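Local coordinates for BH2358 protein (Bacillus halodurans C-125, PDB 2RBD) that is of unknown function but is a putative spore coat protein of the DUF3231 family, a four-helix bundle probably related to the ferritins, at residues Gly31-Tyr36 and Gln57-Glu62; Arg37-His42 and Ala96-Pro101; Thr43-Leu48 and Lys155-Pro160; Lys49-Glu54 and Gly146-Leu151; Lys113-Cys118 and Ala140-Gly145. All blocks are in the same frame, centred on the assembly; numbering follows the deposited sequence.

Three contacts pair helices of one four-helix bundle, and two tie together the turns at its end. Interaction 1 pairs helices 16-42 and 46-72 near the middle of the chain and is buried and apolar; interaction 5 pairs helices 100-124 and 128-155, partly buried, with a lysine laid across a glycine. Interaction 4 ties the two hairpins together, a leucine inside and a salt bridge outside. At one end of the bundle the buried interaction 2 mixes an aromatic cluster with hydrogen bonds and borders a second subunit, whereas interaction 3 is a surface contact of charges around a lysine. Asp100 links interactions 2 and 3; Glu62 and Lys141 form a long, weak ion pair between 1 and 5.

Interaction 1 (Gly31-Tyr36 and Gln57-Glu62); sequences GLINGY and QAMQDE
Met59, a selenomethionine, reaches from helix 46-72 into a pocket made by Leu32, Ile33 and Tyr36 of helix 16-42, the two forming an antiparallel helical hairpin of the four-helix bundle. The short segments run at 158° to each other, with axes 10.0 Å apart. Followed outward, the chain of Met59 first meets Ile33: its CB lies 3.9 Å from Ile33 CG1, and the two side chains slide past each other in opposite directions. SE comes next, 3.7 Å from Leu32 CB, where Met59 and Leu32 cross at about a right angle. The chain then bends at its last torsion (chi3 -71°), which places CE against the aromatic ring of Tyr36. This is a Met-aromatic contact of oblique geometry, SE standing 5.4 Å from the ring centroid. Beyond the ring, Tyr36 OH is hydrogen-bonded to Asp110 of helix 100-124, which anchors the phenol across the bundle interior. At the margin, Gln60 contributes its aliphatic part, CG lying 3.9 Å from Ile33 CD1. The tightest touch is made by the selenomethionine methyl: Met59 CE is 3.5 Å from Tyr36 CD2 and 3.7 Å from CE2 of the same ring.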
# COMPACT_ATOMS: atom_id res chain seq x y z
N GLY A 31 4.78 19.90 1.79
CA GLY A 31 3.37 20.16 2.12
C GLY A 31 3.06 19.95 3.58
O GLY A 31 2.31 20.72 4.21
N LEU A 32 3.63 18.91 4.12
CA LEU A 32 3.41 18.61 5.56
C LEU A 32 4.09 19.63 6.47
O LEU A 32 3.51 20.04 7.45
CB LEU A 32 3.84 17.19 5.91
CG LEU A 32 3.03 16.03 5.29
CD1 LEU A 32 3.66 14.71 5.77
CD2 LEU A 32 1.54 16.10 5.72
N ILE A 33 5.28 20.10 6.11
CA ILE A 33 5.92 21.17 6.84
C ILE A 33 4.98 22.40 6.90
O ILE A 33 4.80 23.00 7.94
CB ILE A 33 7.28 21.50 6.24
CG1 ILE A 33 8.28 20.35 6.54
CG2 ILE A 33 7.82 22.79 6.83
CD1 ILE A 33 9.58 20.44 5.74
N ASN A 34 4.41 22.76 5.75
CA ASN A 34 3.52 23.90 5.69
C ASN A 34 2.27 23.69 6.55
O ASN A 34 1.91 24.56 7.33
CB ASN A 34 3.15 24.17 4.23
CG ASN A 34 2.11 25.26 4.08
OD1 ASN A 34 2.30 26.34 4.55
ND2 ASN A 34 1.01 24.96 3.44
N GLY A 35 1.64 22.54 6.42
CA GLY A 35 0.45 22.24 7.24
C GLY A 35 0.73 22.19 8.72
O GLY A 35 -0.05 22.71 9.52
N TYR A 36 1.85 21.59 9.09
CA TYR A 36 2.21 21.49 10.49
C TYR A 36 2.59 22.86 11.07
O TYR A 36 2.33 23.12 12.22
CB TYR A 36 3.35 20.49 10.70
CG TYR A 36 3.00 19.05 10.48
CD1 TYR A 36 1.84 18.65 9.84
CD2 TYR A 36 3.91 18.08 10.81
CE1 TYR A 36 1.56 17.29 9.62
CE2 TYR A 36 3.64 16.72 10.59
CZ TYR A 36 2.49 16.35 10.00
OH TYR A 36 2.26 15.00 9.77
N GLN A 57 11.23 19.57 12.12
CA GLN A 57 12.69 19.53 12.06
C GLN A 57 13.18 18.23 11.40
O GLN A 57 14.11 18.22 10.61
CB GLN A 57 13.24 19.71 13.48
CG GLN A 57 14.72 20.03 13.56
CD GLN A 57 15.20 20.30 14.98
OE1 GLN A 57 14.54 21.00 15.78
NE2 GLN A 57 16.36 19.75 15.30
N ALA A 58 12.53 17.12 11.74
CA ALA A 58 12.86 15.80 11.17
C ALA A 58 12.66 15.80 9.66
O ALA A 58 13.51 15.31 8.91
CB ALA A 58 12.04 14.69 11.84
N MSE A 59 11.59 16.42 9.20
CA MSE A 59 11.32 16.49 7.76
C MSE A 59 12.29 17.40 7.05
O MSE A 59 12.72 17.12 5.93
CB MSE A 59 9.89 16.93 7.51
CG MSE A 59 8.88 15.82 7.87
SE MSE A 59 7.06 16.18 7.34
CE MSE A 59 6.63 17.57 8.61
N GLN A 60 12.66 18.49 7.72
CA GLN A 60 13.67 19.37 7.17
C GLN A 60 15.00 18.65 7.03
O GLN A 60 15.71 18.84 6.04
CB GLN A 60 13.81 20.60 8.05
CG GLN A 60 12.64 21.56 7.85
CD GLN A 60 12.63 22.71 8.83
OE1 GLN A 60 13.11 22.60 9.95
NE2 GLN A 60 12.03 23.79 8.41
N ASP A 61 15.33 17.78 7.96
CA ASP A 61 16.58 16.99 7.86
C ASP A 61 16.52 16.00 6.72
O ASP A 61 17.51 15.83 5.97
CB ASP A 61 16.87 16.17 9.14
CG ASP A 61 17.18 17.03 10.35
OD1 ASP A 61 17.48 18.22 10.19
OD2 ASP A 61 17.14 16.48 11.47
N GLU A 62 15.39 15.32 6.58
CA GLU A 62 15.17 14.44 5.44
C GLU A 62 15.31 15.23 4.13
O GLU A 62 15.99 14.79 3.19
CB GLU A 62 13.81 13.78 5.50
CG GLU A 62 13.65 12.79 6.64
CD GLU A 62 12.32 12.09 6.59
OE1 GLU A 62 11.42 12.47 5.83
OE2 GLU A 62 12.14 11.15 7.39

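Interaction 2 (Arg37-His42 and Ala96-Pro101); sequences RSFINH and ARFNDP
His42 and Phe39, in the last turns of helix 16-42, form an aromatic cluster with Phe98 in the loop that leads into helix 100-124, at one end of the four-helix bundle. Both ring pairs are T-shaped. Phe39 turns its edge to a face of Phe98, with CE1 4.0 Å from Phe98 CG, while Phe98 in turn points its own edge at a face of His42, the planes of that pair standing at 61°. The same histidine is held by the backbone: Phe98 N donates to His42 ND1 over 3.0 Å, in a nearly straight bond (175°) whose donor is tilted from the imidazole plane. His42 NE2 is hydrogen-bonded to Ala96 O of the second subunit, so one imidazole bridges its own loop and the neighbouring chain. Phe98 also meets Phe98 of that subunit, extending the aromatic cluster across the interface. Arg97 binds the carbonyl of His42 side-on with its guanidinium, while NH2 also forms a salt bridge with Asp100, a carboxylate that is hydrogen-bonded to Gly44 N as well. Both guanidinium bonds are bent and end on one atom, His42 O, at 2.8 Å from Arg97 NE and 2.9 Å from Arg97 NH2.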
# COMPACT_ATOMS: atom_id res chain seq x y z
N ARG A 37 3.23 23.72 10.28
CA ARG A 37 3.46 25.09 10.73
C ARG A 37 2.14 25.81 10.99
O ARG A 37 2.01 26.60 11.94
CB ARG A 37 4.32 25.80 9.70
CG ARG A 37 5.79 25.40 9.80
CD ARG A 37 6.57 26.01 8.66
NE ARG A 37 8.01 25.96 8.92
CZ ARG A 37 8.92 26.24 7.99
NH1 ARG A 37 8.58 26.46 6.74
NH2 ARG A 37 10.19 26.28 8.32
N SER A 38 1.12 25.51 10.19
CA SER A 38 -0.21 26.06 10.49
C SER A 38 -0.75 25.42 11.77
O SER A 38 -1.18 26.13 12.67
CB SER A 38 -1.18 25.83 9.35
OG SER A 38 -2.42 26.45 9.64
N PHE A 39 -0.63 24.10 11.90
CA PHE A 39 -1.07 23.42 13.13
C PHE A 39 -0.42 23.97 14.40
O PHE A 39 -1.08 24.03 15.41
CB PHE A 39 -0.82 21.93 13.04
CG PHE A 39 -1.76 21.17 12.14
CD1 PHE A 39 -3.01 21.65 11.75
CD2 PHE A 39 -1.41 19.90 11.75
CE1 PHE A 39 -3.85 20.87 10.94
CE2 PHE A 39 -2.23 19.12 10.94
CZ PHE A 39 -3.44 19.63 10.53
N ILE A 40 0.84 24.38 14.35
CA ILE A 40 1.47 25.00 15.52
C ILE A 40 0.62 26.17 16.02
O ILE A 40 0.41 26.33 17.20
CB ILE A 40 2.93 25.46 15.21
CG1 ILE A 40 3.90 24.29 15.45
CG2 ILE A 40 3.37 26.66 16.07
CD1 ILE A 40 5.10 24.35 14.54
N ASN A 41 0.13 26.97 15.08
CA ASN A 41 -0.72 28.12 15.41
C ASN A 41 -2.11 27.76 15.94
O ASN A 41 -2.73 28.58 16.62
CB ASN A 41 -0.81 29.04 14.21
CG ASN A 41 0.49 29.82 13.97
OD1 ASN A 41 1.12 30.22 14.94
ND2 ASN A 41 0.85 30.06 12.74
N HIS A 42 -2.61 26.57 15.62
CA HIS A 42 -3.92 26.09 16.04
C HIS A 42 -3.87 25.31 17.34
O HIS A 42 -4.89 25.00 17.87
CB HIS A 42 -4.52 25.13 14.99
CG HIS A 42 -5.04 25.79 13.76
ND1 HIS A 42 -6.37 25.93 13.49
CD2 HIS A 42 -4.39 26.35 12.72
CE1 HIS A 42 -6.53 26.53 12.32
NE2 HIS A 42 -5.34 26.80 11.83
N ALA A 96 -12.97 27.66 11.87
CA ALA A 96 -11.72 27.48 11.12
C ALA A 96 -10.64 26.78 11.91
O ALA A 96 -9.56 26.46 11.39
CB ALA A 96 -11.22 28.86 10.65
N ARG A 97 -10.91 26.53 13.18
CA ARG A 97 -9.90 26.04 14.13
C ARG A 97 -9.79 24.53 14.11
O ARG A 97 -10.80 23.83 14.21
CB ARG A 97 -10.27 26.48 15.57
CG ARG A 97 -9.69 25.60 16.74
CD ARG A 97 -8.66 26.27 17.62
NE ARG A 97 -7.67 25.33 18.18
CZ ARG A 97 -7.79 24.60 19.29
NH1 ARG A 97 -8.91 24.58 20.00
NH2 ARG A 97 -6.77 23.79 19.65
N PHE A 98 -8.57 24.00 14.04
CA PHE A 98 -8.32 22.61 14.26
C PHE A 98 -7.96 22.41 15.71
O PHE A 98 -7.17 23.14 16.28
CB PHE A 98 -7.18 22.10 13.35
CG PHE A 98 -7.57 22.09 11.89
CD1 PHE A 98 -8.22 21.03 11.34
CD2 PHE A 98 -7.32 23.17 11.10
CE1 PHE A 98 -8.60 21.06 9.97
CE2 PHE A 98 -7.72 23.20 9.76
CZ PHE A 98 -8.37 22.15 9.23
N ASN A 99 -8.60 21.43 16.29
CA ASN A 99 -8.44 21.14 17.69
C ASN A 99 -7.39 20.08 17.93
O ASN A 99 -7.13 19.25 17.07
CB ASN A 99 -9.80 20.69 18.25
CG ASN A 99 -10.86 21.76 18.02
OD1 ASN A 99 -10.74 22.85 18.58
ND2 ASN A 99 -11.82 21.50 17.12
N ASP A 100 -6.88 20.03 19.16
CA ASP A 100 -5.71 19.20 19.47
C ASP A 100 -5.87 17.71 19.13
O ASP A 100 -5.02 17.15 18.50
CB ASP A 100 -5.30 19.37 20.94
CG ASP A 100 -4.82 20.77 21.25
OD1 ASP A 100 -4.49 21.53 20.32
OD2 ASP A 100 -4.79 21.13 22.43
N PRO A 101 -6.98 17.08 19.56
CA PRO A 101 -7.11 15.66 19.20
C PRO A 101 -7.11 15.39 17.70
O PRO A 101 -6.53 14.41 17.25
CB PRO A 101 -8.46 15.28 19.79
CG PRO A 101 -8.74 16.35 20.78
CD PRO A 101 -8.12 17.56 20.34

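Interaction 3 (Thr43-Leu48 and Lys155-Pro160); sequences TGDEDL and KGWLIP
Lys155 NZ sits between two aspartates, Asp45 and Asp47, at the start of helix 46-72, and joins that helix to the end of helix 128-155. It donates to Asp45 OD2 and to Asp47 OD2, each at 2.7 Å, and both bonds are salt bridges. The carboxylates offer different lone pairs: Asp45 meets the ammonium tip to tip with its syn lone pair, whereas Asp47 crosses the lysine at about a right angle and uses its anti one. Asp45 has a second task. As N-cap of the helix it takes the backbone N-H of Leu48 on OD1, 2.9 Å from Leu48 N, through the anti lone pair. The backbone N of Asp45 itself donates to Asp100 of helix 100-124. The chain turns at Gly156 in a Schellman motif that closes helix 128-155, bringing the Trp157 ring under Lys155, whose CB stands 3.4 Å above the plane over its centre. The far corner of the indole meets Leu48, Trp157 CH2 being 4.1 Å from Leu48 CD2. One ammonium shared by two carboxylates would offset their mutual repulsion, and the negative Asp45 is probably also favoured by the helix N-terminus it caps.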
# COMPACT_ATOMS: atom_id res chain seq x y z
N THR A 43 -2.71 24.93 17.85
CA THR A 43 -2.58 24.01 18.96
C THR A 43 -2.54 24.75 20.31
O THR A 43 -1.82 25.75 20.42
CB THR A 43 -1.22 23.22 18.82
OG1 THR A 43 -1.21 22.46 17.58
CG2 THR A 43 -0.99 22.28 20.00
N GLY A 44 -3.20 24.19 21.31
CA GLY A 44 -3.09 24.69 22.67
C GLY A 44 -2.05 23.90 23.45
O GLY A 44 -1.17 24.48 24.13
N ASP A 45 -2.14 22.59 23.33
CA ASP A 45 -1.35 21.69 24.14
C ASP A 45 0.15 21.79 23.86
O ASP A 45 0.59 21.59 22.74
CB ASP A 45 -1.86 20.29 23.92
CG ASP A 45 -1.25 19.32 24.86
OD1 ASP A 45 -0.13 18.87 24.58
OD2 ASP A 45 -1.89 18.98 25.88
N GLU A 46 0.94 22.04 24.89
CA GLU A 46 2.37 22.27 24.67
C GLU A 46 3.14 20.98 24.32
O GLU A 46 4.17 21.03 23.61
CB GLU A 46 2.99 22.98 25.89
CG GLU A 46 2.43 24.40 26.12
CD GLU A 46 2.48 25.32 24.89
OE1 GLU A 46 3.55 25.50 24.29
OE2 GLU A 46 1.42 25.87 24.51
N ASP A 47 2.67 19.84 24.80
CA ASP A 47 3.29 18.56 24.48
C ASP A 47 3.09 18.21 23.01
O ASP A 47 3.99 17.73 22.34
CB ASP A 47 2.74 17.45 25.36
CG ASP A 47 3.03 17.68 26.86
OD1 ASP A 47 4.19 18.00 27.14
OD2 ASP A 47 2.10 17.53 27.71
N LEU A 48 1.90 18.48 22.50
CA LEU A 48 1.64 18.28 21.08
C LEU A 48 2.47 19.27 20.28
O LEU A 48 3.08 18.89 19.27
CB LEU A 48 0.16 18.44 20.80
CG LEU A 48 -0.27 18.41 19.32
CD1 LEU A 48 0.21 17.13 18.67
CD2 LEU A 48 -1.81 18.54 19.20
N LYS A 155 -2.88 11.68 26.69
CA LYS A 155 -3.87 12.76 26.61
C LYS A 155 -5.31 12.27 26.56
O LYS A 155 -6.24 13.06 26.72
CB LYS A 155 -3.59 13.64 25.39
CG LYS A 155 -2.23 14.26 25.41
CD LYS A 155 -2.14 15.44 26.41
CE LYS A 155 -0.71 15.98 26.46
NZ LYS A 155 -0.54 17.18 27.36
N GLY A 156 -5.49 10.98 26.33
CA GLY A 156 -6.83 10.41 26.20
C GLY A 156 -7.45 10.72 24.85
O GLY A 156 -8.66 10.79 24.72
N TRP A 157 -6.61 10.92 23.85
CA TRP A 157 -7.08 11.24 22.52
C TRP A 157 -7.28 10.00 21.63
O TRP A 157 -7.89 10.09 20.59
CB TRP A 157 -6.11 12.18 21.81
CG TRP A 157 -6.01 13.52 22.44
CD1 TRP A 157 -6.93 14.12 23.24
CD2 TRP A 157 -4.94 14.44 22.29
NE1 TRP A 157 -6.49 15.35 23.62
CE2 TRP A 157 -5.27 15.58 23.05
CE3 TRP A 157 -3.70 14.40 21.66
CZ2 TRP A 157 -4.41 16.64 23.21
CZ3 TRP A 157 -2.86 15.48 21.78
CH2 TRP A 157 -3.22 16.60 22.56
N LEU A 158 -6.77 8.84 22.03
CA LEU A 158 -6.82 7.67 21.18
C LEU A 158 -8.22 7.08 21.21
O LEU A 158 -8.77 6.88 22.28
CB LEU A 158 -5.79 6.66 21.71
CG LEU A 158 -5.55 5.35 20.98
CD1 LEU A 158 -5.14 5.60 19.55
CD2 LEU A 158 -4.46 4.58 21.73
N ILE A 159 -8.82 6.82 20.05
CA ILE A 159 -10.15 6.19 19.98
C ILE A 159 -9.91 4.69 19.96
O ILE A 159 -9.19 4.20 19.11
CB ILE A 159 -10.85 6.58 18.68
CG1 ILE A 159 -11.08 8.10 18.61
CG2 ILE A 159 -12.18 5.83 18.57
CD1 ILE A 159 -11.71 8.55 17.27
N PRO A 160 -10.50 3.94 20.91
CA PRO A 160 -10.23 2.51 20.92
C PRO A 160 -10.98 1.77 19.81
O PRO A 160 -12.16 1.95 19.67
CB PRO A 160 -10.75 2.05 22.28
CG PRO A 160 -11.77 3.06 22.66
CD PRO A 160 -11.37 4.36 22.02

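Interaction 4 (Lys49-Glu54 and Gly146-Leu151); sequences KNLIDE and GKMLKL
Leu51 CD1 and Leu151 CD2 meet tip to tip at 3.8 Å, joining helices 46-72 and 128-155. These two helices of the four-helix bundle run antiparallel, 167° between the short segments, with axes 11.3 Å apart. At that spacing the gap is bridged by long side chains, and Leu51 does most of the work. Its CG is anti to its own carbonyl carbon (chi1 -79°), which carries it toward helix 128-155. Leu51 CD1 also lies 4.0 Å from SE of Met148, a selenomethionine, while the other methyl, Leu51 CD2, rests 4.0 Å from Lys147 CB.

Around this apolar core, the outer side is closed by charge. Glu54 extends straight from its helix, CG anti to the backbone N, and crosses Lys147 at about a right angle; NZ donates to the syn lone pair of Glu54 OE1 in a salt bridge. The 2.5 Å between Lys147 NZ and Glu54 OE1 is unusually short, and its exact length is doubtful. One shell further out, Met148 packs on Ser104 and Ser108 of helix 100-124, and Leu151 reaches Leu48 and Trp157, so both are supported by the rest of the bundle. Chemically the interface is graded, from hydrocarbon and selenium inside to a salt bridge at the exposed margin, where the lysine can keep its aliphatic part against Leu51 and still deliver its charge to the carboxylate.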
# COMPACT_ATOMS: atom_id res chain seq x y z
N LYS A 49 2.53 20.53 20.70
CA LYS A 49 3.31 21.52 20.00
C LYS A 49 4.77 21.10 19.87
O LYS A 49 5.41 21.24 18.81
CB LYS A 49 3.22 22.84 20.74
CG LYS A 49 3.44 24.04 19.87
CD LYS A 49 3.10 25.35 20.64
CE LYS A 49 1.66 25.40 21.19
NZ LYS A 49 1.38 26.65 21.97
N ASN A 50 5.32 20.54 20.94
CA ASN A 50 6.69 20.12 20.91
C ASN A 50 6.93 19.04 19.87
O ASN A 50 7.95 19.01 19.21
CB ASN A 50 7.13 19.59 22.26
CG ASN A 50 7.41 20.70 23.28
OD1 ASN A 50 7.70 21.83 22.93
ND2 ASN A 50 7.33 20.33 24.55
N LEU A 51 5.99 18.11 19.77
CA LEU A 51 6.12 17.02 18.81
C LEU A 51 5.93 17.50 17.37
O LEU A 51 6.59 16.99 16.46
CB LEU A 51 5.16 15.88 19.16
CG LEU A 51 5.63 14.97 20.30
CD1 LEU A 51 4.50 14.10 20.88
CD2 LEU A 51 6.81 14.08 19.83
N ILE A 52 5.07 18.49 17.15
CA ILE A 52 4.91 19.06 15.81
C ILE A 52 6.21 19.71 15.41
O ILE A 52 6.69 19.54 14.29
CB ILE A 52 3.76 20.10 15.73
CG1 ILE A 52 2.40 19.54 16.12
CG2 ILE A 52 3.75 20.75 14.31
CD1 ILE A 52 1.32 20.61 16.28
N ASP A 53 6.81 20.48 16.34
CA ASP A 53 8.10 21.09 16.06
C ASP A 53 9.16 20.03 15.73
O ASP A 53 9.97 20.19 14.83
CB ASP A 53 8.58 21.91 17.26
CG ASP A 53 8.03 23.33 17.30
OD1 ASP A 53 7.66 23.88 16.24
OD2 ASP A 53 8.01 23.91 18.41
N GLU A 54 9.15 18.94 16.45
CA GLU A 54 10.09 17.87 16.18
C GLU A 54 9.86 17.26 14.80
O GLU A 54 10.81 16.96 14.09
CB GLU A 54 9.95 16.80 17.24
CG GLU A 54 10.92 15.65 17.01
CD GLU A 54 10.88 14.56 18.06
OE1 GLU A 54 10.25 14.79 19.12
OE2 GLU A 54 11.52 13.49 17.76
N GLY A 146 6.02 6.10 17.58
CA GLY A 146 5.84 5.59 18.94
C GLY A 146 5.60 6.71 19.98
O GLY A 146 4.81 6.56 20.90
N LYS A 147 6.28 7.83 19.79
CA LYS A 147 6.05 9.04 20.59
C LYS A 147 4.65 9.60 20.40
O LYS A 147 4.02 10.02 21.38
CB LYS A 147 7.09 10.11 20.27
CG LYS A 147 8.49 9.81 20.68
CD LYS A 147 9.33 10.92 20.01
CE LYS A 147 10.45 11.40 20.83
NZ LYS A 147 10.56 12.87 20.70
N MSE A 148 4.15 9.65 19.16
CA MSE A 148 2.77 10.05 18.92
C MSE A 148 1.77 9.14 19.59
O MSE A 148 0.83 9.62 20.16
CB MSE A 148 2.51 10.14 17.40
CG MSE A 148 3.27 11.24 16.68
SE MSE A 148 2.94 13.05 17.33
CE MSE A 148 1.00 13.10 17.21
N LEU A 149 1.97 7.83 19.54
CA LEU A 149 1.07 6.91 20.19
C LEU A 149 1.07 7.17 21.70
O LEU A 149 0.00 7.19 22.31
CB LEU A 149 1.49 5.48 19.90
CG LEU A 149 0.65 4.35 20.50
CD1 LEU A 149 -0.81 4.53 20.05
CD2 LEU A 149 1.24 2.99 20.11
N LYS A 150 2.25 7.36 22.29
CA LYS A 150 2.36 7.65 23.74
C LYS A 150 1.58 8.93 24.11
O LYS A 150 0.82 8.96 25.09
CB LYS A 150 3.81 7.79 24.15
CG LYS A 150 4.49 6.45 24.37
CD LYS A 150 5.98 6.58 24.54
CE LYS A 150 6.66 5.21 24.59
NZ LYS A 150 8.13 5.40 24.76
N LEU A 151 1.73 9.97 23.29
CA LEU A 151 0.98 11.22 23.46
C LEU A 151 -0.50 10.99 23.45
O LEU A 151 -1.21 11.43 24.35
CB LEU A 151 1.37 12.23 22.39
CG LEU A 151 0.66 13.60 22.39
CD1 LEU A 151 1.26 14.46 23.47
CD2 LEU A 151 0.74 14.32 21.02

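Interaction 5 (Lys113-Cys118 and Ala140-Gly145); sequences KGLVTC and AKVQFG
Leu115 pushes its CD2 methyl against the backbone and side chain of Val142, where helices 100-124 and 128-155 pack as an antiparallel hairpin of the four-helix bundle. The short segments run at 165°, with axes 9.8 Å apart. Leu115 CD2 is 3.6 Å from Val142 CG2, the two side chains crossing at about a right angle, and equally close to Lys141 CB. Lys141 is the other main partner. Its aliphatic chain lies over Gly114, which has no side chain, so that the lysine CD rests directly against the backbone. Chi3 (-78°) then turns CE aside, and a further bend at chi4 sets NZ toward Glu62. Cys118, one turn on from Gly114, adds SG 4.2 Å from Lys141 CE.

The ammonium has its partners beyond the two segments: a hydrogen bond to a tetraethylene glycol molecule, probably from the crystallisation liquor, and a long, weak ion pair with Glu62 of helix 46-72. On the outer side Leu115 packs on Ile122, and Val142 on Ser135, both of the third subunit, placing this hairpin at a subunit interface. At the glycine itself, Lys141 CD stands 3.7 Å from Gly114 C and 3.8 Å from Leu115 N.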
# COMPACT_ATOMS: atom_id res chain seq x y z
N LYS A 113 1.42 6.60 7.18
CA LYS A 113 1.55 6.61 5.72
C LYS A 113 3.01 6.73 5.31
O LYS A 113 3.46 6.06 4.40
CB LYS A 113 0.72 7.75 5.11
CG LYS A 113 -0.79 7.55 5.16
CD LYS A 113 -1.55 8.89 4.98
N GLY A 114 3.77 7.56 6.00
CA GLY A 114 5.22 7.75 5.70
C GLY A 114 6.05 6.51 5.89
O GLY A 114 6.97 6.27 5.13
N LEU A 115 5.71 5.71 6.89
CA LEU A 115 6.38 4.41 7.12
C LEU A 115 6.22 3.53 5.88
O LEU A 115 7.18 2.95 5.36
CB LEU A 115 5.78 3.71 8.33
CG LEU A 115 6.19 4.23 9.71
CD1 LEU A 115 5.44 3.36 10.72
CD2 LEU A 115 7.77 4.22 9.92
N VAL A 116 4.97 3.44 5.41
CA VAL A 116 4.64 2.68 4.21
C VAL A 116 5.37 3.22 2.98
O VAL A 116 5.98 2.44 2.24
CB VAL A 116 3.13 2.59 4.01
CG1 VAL A 116 2.78 2.01 2.60
CG2 VAL A 116 2.51 1.69 5.12
N THR A 117 5.35 4.52 2.79
CA THR A 117 6.07 5.10 1.66
C THR A 117 7.57 4.79 1.69
O THR A 117 8.16 4.41 0.69
CB THR A 117 5.84 6.60 1.59
OG1 THR A 117 4.43 6.87 1.62
CG2 THR A 117 6.47 7.17 0.30
N CYS A 118 8.19 4.93 2.85
CA CYS A 118 9.59 4.52 2.98
C CYS A 118 9.81 3.08 2.54
O CYS A 118 10.74 2.81 1.77
CB CYS A 118 10.11 4.72 4.40
SG CYS A 118 10.35 6.45 4.87
N ALA A 140 13.88 6.23 11.98
CA ALA A 140 13.55 7.43 12.73
C ALA A 140 12.04 7.61 12.85
O ALA A 140 11.56 8.00 13.90
CB ALA A 140 14.16 8.67 12.06
N LYS A 141 11.30 7.32 11.79
CA LYS A 141 9.88 7.50 11.76
C LYS A 141 9.15 6.50 12.66
O LYS A 141 8.13 6.80 13.24
CB LYS A 141 9.40 7.43 10.29
CG LYS A 141 8.23 8.25 9.97
CD LYS A 141 7.95 8.28 8.46
CE LYS A 141 8.84 9.20 7.67
NZ LYS A 141 8.79 10.64 8.11
N VAL A 142 9.68 5.29 12.79
CA VAL A 142 9.12 4.34 13.72
C VAL A 142 9.18 4.94 15.13
O VAL A 142 8.20 4.84 15.91
CB VAL A 142 9.86 3.00 13.67
CG1 VAL A 142 9.50 2.14 14.89
CG2 VAL A 142 9.58 2.25 12.35
N GLN A 143 10.33 5.53 15.50
CA GLN A 143 10.44 6.11 16.83
C GLN A 143 9.49 7.28 17.04
O GLN A 143 8.82 7.36 18.07
CB GLN A 143 11.87 6.50 17.17
CG GLN A 143 12.83 5.27 17.19
CD GLN A 143 12.39 4.16 18.12
OE1 GLN A 143 12.03 4.43 19.26
NE2 GLN A 143 12.41 2.92 17.64
N PHE A 144 9.36 8.15 16.04
CA PHE A 144 8.47 9.29 16.14
C PHE A 144 7.02 8.83 16.26
O PHE A 144 6.24 9.34 17.04
CB PHE A 144 8.65 10.25 14.92
CG PHE A 144 7.86 11.51 15.08
CD1 PHE A 144 8.33 12.52 15.89
CD2 PHE A 144 6.59 11.63 14.53
CE1 PHE A 144 7.55 13.63 16.13
CE2 PHE A 144 5.82 12.75 14.76
CZ PHE A 144 6.32 13.75 15.57
N GLY A 145 6.66 7.83 15.47
CA GLY A 145 5.33 7.26 15.58
C GLY A 145 5.03 6.72 16.96
O GLY A 145 3.91 6.86 17.46